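Local atomic coordinates of fructooligosaccharide ABC transporter substrate-binding protein FusA (Streptococcus pneumoniae, PDB entry 5G5Y), a protein that captures short- and long-chain fructooligosaccharides, preferring tetrasaccharides and larger, and delivers them to an ABC transporter for import into the cell. Residues F45-R49 against I62-A67; D69-N74 against F426-L432. All blocks are in the same frame, centred on the assembly; numbering follows the deposited sequence.

Contact 1 of 2, residues F45-R49 against I62-A67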
ATOM      1  N   PHE A  45      20.222  -5.619  -0.510  1.00 24.56           N
ATOM      2  CA  PHE A  45      19.855  -7.009  -0.185  1.00 22.71           C
ATOM      3  C   PHE A  45      19.623  -7.869  -1.434  1.00 21.90           C
ATOM      4  O   PHE A  45      20.142  -8.988  -1.553  1.00 20.81           O
ATOM      5  CB  PHE A  45      18.602  -7.031   0.704  1.00 23.04           C
ATOM      6  CG  PHE A  45      18.078  -8.408   0.922  1.00 21.70           C
ATOM      7  CD1 PHE A  45      18.612  -9.206   1.911  1.00 20.43           C
ATOM      8  CD2 PHE A  45      17.064  -8.908   0.111  1.00 22.76           C
ATOM      9  CE1 PHE A  45      18.162 -10.486   2.087  1.00 21.16           C
ATOM     10  CE2 PHE A  45      16.570 -10.191   0.310  1.00 21.90           C
ATOM     11  CZ  PHE A  45      17.147 -10.986   1.283  1.00 21.87           C
ATOM     12  N   ALA A  46      18.844  -7.349  -2.371  1.00 23.05           N
ATOM     13  CA  ALA A  46      18.444  -8.136  -3.549  1.00 24.28           C
ATOM     14  C   ALA A  46      19.650  -8.585  -4.367  1.00 23.25           C
ATOM     15  O   ALA A  46      19.723  -9.739  -4.792  1.00 22.00           O
ATOM     16  CB  ALA A  46      17.473  -7.348  -4.431  1.00 25.87           C
ATOM     17  N   GLU A  47      20.604  -7.676  -4.586  1.00 23.60           N
ATOM     18  CA  GLU A  47      21.823  -8.051  -5.307  1.00 26.25           C
ATOM     19  C   GLU A  47      22.686  -9.081  -4.561  1.00 23.18           C
ATOM     20  O   GLU A  47      23.160 -10.041  -5.161  1.00 21.07           O
ATOM     21  CB  GLU A  47      22.699  -6.844  -5.683  1.00 32.00           C
ATOM     22  CG  GLU A  47      23.755  -7.223  -6.731  1.00 39.87           C
ATOM     23  CD  GLU A  47      23.170  -8.119  -7.842  1.00 45.94           C
ATOM     24  OE1 GLU A  47      22.239  -7.619  -8.525  1.00 49.76           O
ATOM     25  OE2 GLU A  47      23.568  -9.319  -7.994  1.00 42.48           O
ATOM     26  N   LYS A  48      22.856  -8.871  -3.260  1.00 20.56           N
ATOM     27  CA  LYS A  48      23.653  -9.773  -2.445  1.00 20.45           C
ATOM     28  C   LYS A  48      23.011 -11.161  -2.376  1.00 20.14           C
ATOM     29  O   LYS A  48      23.687 -12.172  -2.529  1.00 21.69           O
ATOM     30  CB  LYS A  48      23.899  -9.152  -1.080  1.00 20.71           C
ATOM     31  CG  LYS A  48      24.843  -7.935  -1.165  1.00 21.03           C
ATOM     32  CD  LYS A  48      24.963  -7.201   0.149  1.00 22.10           C
ATOM     33  CE  LYS A  48      25.947  -6.028   0.074  1.00 23.72           C
ATOM     34  NZ  LYS A  48      25.796  -5.199   1.300  1.00 25.73           N
ATOM     35  N   ARG A  49      21.682 -11.198  -2.210  1.00 22.06           N
ATOM     36  CA  ARG A  49      20.921 -12.449  -2.283  1.00 20.32           C
ATOM     37  C   ARG A  49      21.086 -13.149  -3.623  1.00 20.95           C
ATOM     38  O   ARG A  49      21.396 -14.336  -3.666  1.00 19.68           O
ATOM     39  CB  ARG A  49      19.439 -12.181  -1.991  1.00 20.46           C
ATOM     40  CG  ARG A  49      18.566 -13.423  -2.107  1.00 21.40           C
ATOM     41  CD  ARG A  49      17.121 -13.104  -2.372  1.00 22.92           C
ATOM     42  NE  ARG A  49      17.004 -12.397  -3.619  1.00 23.57           N
ATOM     43  CZ  ARG A  49      16.114 -11.462  -3.917  1.00 24.49           C
ATOM     44  NH1 ARG A  49      15.170 -11.119  -3.062  1.00 28.77           N
ATOM     45  NH2 ARG A  49      16.165 -10.882  -5.115  1.00 23.58           N
ATOM     46  N   ILE A  62      15.571 -17.927   3.336  1.00 15.57           N
ATOM     47  CA  ILE A  62      15.807 -16.497   3.129  1.00 15.64           C
ATOM     48  C   ILE A  62      14.635 -15.815   3.846  1.00 15.68           C
ATOM     49  O   ILE A  62      13.483 -16.003   3.457  1.00 15.92           O
ATOM     50  CB  ILE A  62      15.839 -16.145   1.638  1.00 17.45           C
ATOM     51  CG1 ILE A  62      16.933 -16.947   0.920  1.00 17.98           C
ATOM     52  CG2 ILE A  62      16.035 -14.638   1.438  1.00 17.82           C
ATOM     53  CD1 ILE A  62      16.905 -16.794  -0.601  1.00 19.66           C
ATOM     54  N   HIS A  63      14.961 -15.063   4.894  1.00 15.13           N
ATOM     55  CA  HIS A  63      14.036 -14.405   5.807  1.00 15.38           C
ATOM     56  C   HIS A  63      13.911 -12.933   5.431  1.00 15.97           C
ATOM     57  O   HIS A  63      14.902 -12.280   5.113  1.00 15.93           O
ATOM     58  CB  HIS A  63      14.572 -14.591   7.202  1.00 14.77           C
ATOM     59  CG  HIS A  63      13.858 -13.857   8.274  1.00 15.01           C
ATOM     60  ND1 HIS A  63      14.195 -12.582   8.636  1.00 15.35           N
ATOM     61  CD2 HIS A  63      12.889 -14.249   9.132  1.00 15.11           C
ATOM     62  CE1 HIS A  63      13.439 -12.191   9.649  1.00 15.53           C
ATOM     63  NE2 HIS A  63      12.651 -13.194   9.981  1.00 15.53           N
ATOM     64  N   ASN A  64      12.694 -12.414   5.467  1.00 16.42           N
ATOM     65  CA  ASN A  64      12.425 -11.010   5.143  1.00 19.60           C
ATOM     66  C   ASN A  64      12.795 -10.698   3.702  1.00 20.92           C
ATOM     67  O   ASN A  64      13.296  -9.642   3.377  1.00 24.48           O
ATOM     68  CB  ASN A  64      13.125 -10.082   6.165  1.00 18.84           C
ATOM     69  CG  ASN A  64      12.405  -8.770   6.373  1.00 20.69           C
ATOM     70  OD1 ASN A  64      11.177  -8.701   6.275  1.00 19.41           O
ATOM     71  ND2 ASN A  64      13.155  -7.725   6.718  1.00 21.56           N
ATOM     72  N   ASP A  65      12.475 -11.635   2.835  1.00 23.46           N
ATOM     73  CA  ASP A  65      12.969 -11.683   1.471  1.00 27.13           C
ATOM     74  C   ASP A  65      12.396 -10.683   0.462  1.00 31.30           C
ATOM     75  O   ASP A  65      13.128 -10.249  -0.458  1.00 33.28           O
ATOM     76  CB  ASP A  65      12.700 -13.084   0.911  1.00 27.56           C
ATOM     77  CG  ASP A  65      13.338 -13.310  -0.485  1.00 30.17           C
ATOM     78  OD1 ASP A  65      14.316 -12.578  -0.889  1.00 29.39           O
ATOM     79  OD2 ASP A  65      12.846 -14.230  -1.164  1.00 25.46           O
ATOM     80  N   GLY A  66      11.102 -10.410   0.541  1.00 28.89           N
ATOM     81  CA  GLY A  66      10.437  -9.503  -0.437  1.00 29.52           C
ATOM     82  C   GLY A  66      10.579  -9.730  -1.957  1.00 28.52           C
ATOM     83  O   GLY A  66      10.518  -8.777  -2.719  1.00 31.98           O
ATOM     84  N   ALA A  67      10.723 -10.959  -2.425  1.00 25.27           N
ATOM     85  CA  ALA A  67      10.926 -11.193  -3.863  1.00 25.89           C
ATOM     86  C   ALA A  67       9.672 -10.949  -4.705  1.00 27.28           C
ATOM     87  O   ALA A  67       8.568 -11.072  -4.194  1.00 24.40           O
ATOM     88  CB  ALA A  67      11.372 -12.599  -4.084  1.00 26.23           C
TER
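Arg49 and Asp65 meet at the dense end of this contact, where one carboxylate oxygen serves several neighbours at once. Arg49 NH1 donates to Asp65 OD1 over 2.8 Å in a salt bridge with an N-H...O angle of 154°. The oxygen is approached on its syn side but from outside the carboxylate plane, and the guanidinium stands almost upright on the carboxylate, with 85° between the two planes. This is therefore a single-point grip and not a flat, two-pronged pairing. The same oxygen also lies at the rim of the Phe45 ring, near its plane, 3.5 Å from Phe45 CE2, where the slightly positive ring hydrogens suit a negative charge. Next along that rim, Phe45 CZ touches Ile62 CG2 at 3.8 Å.

The topology is a beta-alpha-beta crossover: helix 45-55 links the parallel strands 34-41 and 61-63 and passes across strand 3-10 between them, with Phe45 also resting on Met8 and Ala10 of that middle strand. With CG anti to the backbone nitrogen (chi1 177°), Arg49 extends from the helix past Ile62 to the loop that follows strand 61-63. Its CB covers part of one Phe45 face, and its CG grazes Ile62 CD1 at 4.0 Å. Asp65 OD2 lies close to Asp308 OD2, a crowding of like charges that the arginine may ease.

Between the two segments the packing is looser at the partly exposed Ala67, whose CB is 4.2 Å from Arg49 NH1; there Trp75 of helix 69-77, touching Arg49, Asp65 and Ala67, supplies contacts from outside the pair.

Contact 2 of 2, residues D69-N74 against F426-L432; sequences DVDLMN and FMTQEDL
The methyl end of Met73 presses on a backbone carbonyl that has no hydrogen-bonding partner: Met73 CE is 3.4 Å from Met427 O, an oxygen buried by this contact. The same side chain forms a Met-aromatic contact with Phe426. Its SD lies 4.6 Å from the ring centroid in an oblique approach, and CE comes to 3.6 Å from Phe426 CE1. A bend at chi2 of Met73 (-37°) lets sulfur and methyl both reach the ring.

Asp69 lays its carboxylate over one face of Phe426, the two planes 29° apart, with OD1 above the rim and not over the centre. Charge on an aromatic face would be poorly placed alone, but Asp69 OD2 forms a salt bridge with Arg307, which also touches Phe426. A water extends this polar side: it donates to Asp69 OD2 at 2.7 Å and accepts from Met427 N at 3.0 Å. Nearer the helix backbone, Asp69 CB packs against Leu432 CD1 at 3.7 Å.

Helix 69-77 thus abuts the loop and first turn of helix 429-455, joining parts of the fold more than 350 residues apart in sequence. Thr428 is the N-cap of the second helix, its OG1 accepting from Asp431 N, while Met427 sends its side chain the other way, onto helix 475-492. At the far end of the contact Gln429 NE2 reaches Asn74 OD1 at 2.9 Å, a weak hydrogen bond bent to 137°, made by side chains that cross at about a right angle.

With one direct polar link, and that weak, cohesion here probably comes largely from close packing of Met73, Phe426 and Leu432, with the Gln429 side chain and Asp69 CB adding to it and the water bridge supplementing it.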
ATOM      1  N   ASP A  69       7.013 -11.935  -7.914  1.00 21.67           N
ATOM      2  CA  ASP A  69       6.394 -13.159  -8.419  1.00 22.16           C
ATOM      3  C   ASP A  69       7.245 -13.836  -9.495  1.00 21.82           C
ATOM      4  O   ASP A  69       7.403 -15.054  -9.492  1.00 21.43           O
ATOM      5  CB  ASP A  69       4.983 -12.878  -8.920  1.00 22.84           C
ATOM      6  CG  ASP A  69       4.027 -12.549  -7.783  1.00 25.44           C
ATOM      7  OD1 ASP A  69       4.377 -12.794  -6.584  1.00 25.54           O
ATOM      8  OD2 ASP A  69       2.926 -12.034  -8.064  1.00 25.52           O
ATOM      9  N   VAL A  70       7.825 -13.012 -10.355  1.00 23.21           N
ATOM     10  CA  VAL A  70       8.781 -13.469 -11.379  1.00 26.93           C
ATOM     11  C   VAL A  70       9.940 -14.234 -10.748  1.00 25.73           C
ATOM     12  O   VAL A  70      10.256 -15.317 -11.209  1.00 25.00           O
ATOM     13  CB  VAL A  70       9.301 -12.284 -12.221  1.00 28.10           C
ATOM     14  CG1 VAL A  70      10.564 -12.649 -12.990  1.00 31.69           C
ATOM     15  CG2 VAL A  70       8.229 -11.875 -13.203  1.00 28.79           C
ATOM     16  N   ASP A  71      10.540 -13.651  -9.704  1.00 26.78           N
ATOM     17  CA  ASP A  71      11.654 -14.259  -8.940  1.00 27.48           C
ATOM     18  C   ASP A  71      11.217 -15.577  -8.341  1.00 24.55           C
ATOM     19  O   ASP A  71      11.916 -16.579  -8.488  1.00 25.07           O
ATOM     20  CB  ASP A  71      12.143 -13.378  -7.760  1.00 29.26           C
ATOM     21  CG  ASP A  71      12.881 -12.125  -8.168  1.00 33.49           C
ATOM     22  OD1 ASP A  71      13.523 -12.080  -9.225  1.00 35.50           O
ATOM     23  OD2 ASP A  71      12.835 -11.149  -7.368  1.00 39.40           O
ATOM     24  N   LEU A  72      10.078 -15.601  -7.637  1.00 22.93           N
ATOM     25  CA  LEU A  72       9.611 -16.860  -7.007  1.00 22.42           C
ATOM     26  C   LEU A  72       9.466 -17.981  -8.021  1.00 23.12           C
ATOM     27  O   LEU A  72       9.923 -19.096  -7.776  1.00 23.60           O
ATOM     28  CB  LEU A  72       8.251 -16.705  -6.272  1.00 22.82           C
ATOM     29  CG  LEU A  72       8.292 -15.888  -4.978  1.00 22.75           C
ATOM     30  CD1 LEU A  72       6.849 -15.703  -4.445  1.00 21.05           C
ATOM     31  CD2 LEU A  72       9.201 -16.524  -3.929  1.00 21.95           C
ATOM     32  N   MET A  73       8.846 -17.665  -9.160  1.00 25.50           N
ATOM     33  CA  MET A  73       8.662 -18.624 -10.256  1.00 28.72           C
ATOM     34  C   MET A  73       9.976 -19.153 -10.817  1.00 26.35           C
ATOM     35  O   MET A  73      10.110 -20.348 -11.049  1.00 27.09           O
ATOM     36  CB  MET A  73       7.854 -18.005 -11.408  1.00 33.11           C
ATOM     37  CG  MET A  73       6.359 -17.883 -11.160  1.00 41.91           C
ATOM     38  SD  MET A  73       5.612 -19.247 -10.232  1.00 50.81           S
ATOM     39  CE  MET A  73       3.954 -18.982 -10.886  1.00 48.61           C
ATOM     40  N   ASN A  74      10.921 -18.249 -11.057  1.00 26.94           N
ATOM     41  CA  ASN A  74      12.237 -18.672 -11.515  1.00 26.61           C
ATOM     42  C   ASN A  74      12.886 -19.605 -10.492  1.00 25.17           C
ATOM     43  O   ASN A  74      13.371 -20.669 -10.857  1.00 24.60           O
ATOM     44  CB  ASN A  74      13.134 -17.474 -11.772  1.00 29.03           C
ATOM     45  CG  ASN A  74      12.935 -16.884 -13.145  1.00 36.98           C
ATOM     46  OD1 ASN A  74      12.523 -17.582 -14.098  1.00 41.47           O
ATOM     47  ND2 ASN A  74      13.207 -15.583 -13.266  1.00 38.01           N
ATOM     48  N   PHE A 426      -1.588 -14.539  -7.839  1.00 19.05           N
ATOM     49  CA  PHE A 426      -0.325 -15.053  -8.305  1.00 18.74           C
ATOM     50  C   PHE A 426      -0.481 -15.632  -9.733  1.00 18.31           C
ATOM     51  O   PHE A 426      -1.092 -16.662  -9.918  1.00 18.41           O
ATOM     52  CB  PHE A 426       0.107 -16.190  -7.335  1.00 19.83           C
ATOM     53  CG  PHE A 426       1.555 -16.538  -7.363  1.00 20.32           C
ATOM     54  CD1 PHE A 426       2.412 -16.147  -8.369  1.00 22.30           C
ATOM     55  CD2 PHE A 426       2.073 -17.331  -6.321  1.00 21.99           C
ATOM     56  CE1 PHE A 426       3.765 -16.485  -8.332  1.00 24.96           C
ATOM     57  CE2 PHE A 426       3.409 -17.675  -6.286  1.00 21.92           C
ATOM     58  CZ  PHE A 426       4.258 -17.261  -7.278  1.00 22.80           C
ATOM     59  N   MET A 427       0.095 -14.981 -10.728  1.00 17.90           N
ATOM     60  CA  MET A 427      -0.097 -15.352 -12.121  1.00 17.87           C
ATOM     61  C   MET A 427       1.034 -16.286 -12.608  1.00 19.02           C
ATOM     62  O   MET A 427       2.112 -16.362 -12.017  1.00 19.22           O
ATOM     63  CB  MET A 427      -0.133 -14.093 -13.011  1.00 17.25           C
ATOM     64  CG  MET A 427      -1.333 -13.181 -12.767  1.00 17.48           C
ATOM     65  SD  MET A 427      -1.423 -11.872 -14.003  1.00 18.89           S
ATOM     66  CE  MET A 427      -2.889 -10.962 -13.503  1.00 24.01           C
ATOM     67  N   THR A 428       0.785 -16.962 -13.716  1.00 19.10           N
ATOM     68  CA  THR A 428       1.850 -17.723 -14.358  1.00 19.78           C
ATOM     69  C   THR A 428       2.953 -16.815 -14.855  1.00 22.10           C
ATOM     70  O   THR A 428       2.763 -15.588 -15.072  1.00 19.08           O
ATOM     71  CB  THR A 428       1.351 -18.534 -15.550  1.00 19.64           C
ATOM     72  OG1 THR A 428       0.814 -17.654 -16.553  1.00 19.62           O
ATOM     73  CG2 THR A 428       0.337 -19.544 -15.114  1.00 20.83           C
ATOM     74  N   GLN A 429       4.115 -17.429 -15.114  1.00 23.66           N
ATOM     75  CA  GLN A 429       5.257 -16.664 -15.639  1.00 25.54           C
ATOM     76  C   GLN A 429       4.896 -15.989 -16.967  1.00 22.94           C
ATOM     77  O   GLN A 429       5.171 -14.816 -17.159  1.00 21.66           O
ATOM     78  CB  GLN A 429       6.510 -17.573 -15.774  1.00 32.02           C
ATOM     79  CG  GLN A 429       7.845 -16.826 -15.842  1.00 37.92           C
ATOM     80  CD  GLN A 429       8.976 -17.509 -15.036  1.00 46.74           C
ATOM     81  OE1 GLN A 429       9.068 -18.743 -14.958  1.00 43.07           O
ATOM     82  NE2 GLN A 429       9.820 -16.691 -14.403  1.00 49.21           N
ATOM     83  N   GLU A 430       4.243 -16.727 -17.859  1.00 21.33           N
ATOM     84  CA  GLU A 430       3.833 -16.218 -19.158  1.00 24.31           C
ATOM     85  C   GLU A 430       2.907 -15.001 -19.047  1.00 22.28           C
ATOM     86  O   GLU A 430       3.060 -14.008 -19.763  1.00 20.86           O
ATOM     87  CB  GLU A 430       3.109 -17.315 -19.930  1.00 30.67           C
ATOM     88  CG  GLU A 430       2.772 -16.947 -21.361  1.00 38.34           C
ATOM     89  CD  GLU A 430       1.796 -17.919 -22.019  1.00 46.36           C
ATOM     90  OE1 GLU A 430       1.199 -18.776 -21.318  1.00 53.64           O
ATOM     91  OE2 GLU A 430       1.620 -17.810 -23.252  1.00 53.15           O
ATOM     92  N   ASP A 431       1.929 -15.114 -18.174  1.00 19.06           N
ATOM     93  CA  ASP A 431       1.019 -13.992 -17.926  1.00 19.08           C
ATOM     94  C   ASP A 431       1.713 -12.817 -17.265  1.00 18.21           C
ATOM     95  O   ASP A 431       1.488 -11.666 -17.674  1.00 18.39           O
ATOM     96  CB  ASP A 431      -0.231 -14.436 -17.172  1.00 18.29           C
ATOM     97  CG  ASP A 431      -1.181 -15.267 -18.054  1.00 19.61           C
ATOM     98  OD1 ASP A 431      -1.163 -15.092 -19.290  1.00 22.08           O
ATOM     99  OD2 ASP A 431      -1.951 -16.095 -17.535  1.00 20.00           O
ATOM    100  N   LEU A 432       2.588 -13.092 -16.314  1.00 17.73           N
ATOM    101  CA  LEU A 432       3.376 -12.031 -15.664  1.00 19.48           C
ATOM    102  C   LEU A 432       4.138 -11.204 -16.681  1.00 20.81           C
ATOM    103  O   LEU A 432       4.075  -9.964 -16.667  1.00 19.56           O
ATOM    104  CB  LEU A 432       4.314 -12.594 -14.599  1.00 20.75           C
ATOM    105  CG  LEU A 432       3.681 -12.977 -13.271  1.00 22.44           C
ATOM    106  CD1 LEU A 432       4.591 -13.869 -12.441  1.00 24.30           C
ATOM    107  CD2 LEU A 432       3.364 -11.717 -12.491  1.00 24.74           C
TER
HETATM  108  O   HOH W   1       1.071 -12.229  -9.968  1.00 17.50           O

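Contacts 1 and 2 are consecutive steps along one chain path: strand 61-63 and the turn after it close contact 1, and helix 69-77 then opens contact 2. Their centres are about 17 Å apart, yet they touch where Arg49 NH2 packs 4.0 Å from Asp71 OD2. The loop 307-309 runs past both. Arg307 faces contact 2, Asp308 accepts from Ala67 N and touches Leu72, and Lys309 shares backbone hydrogen bonding with Asn64. Measured to the substrate-binding Lys309, contact 1 lies nearer: the Asp65 side chain is about 6 Å from that of Lys309, whereas the side chain of Leu72 in contact 2 is about 10 Å from that of Lys309.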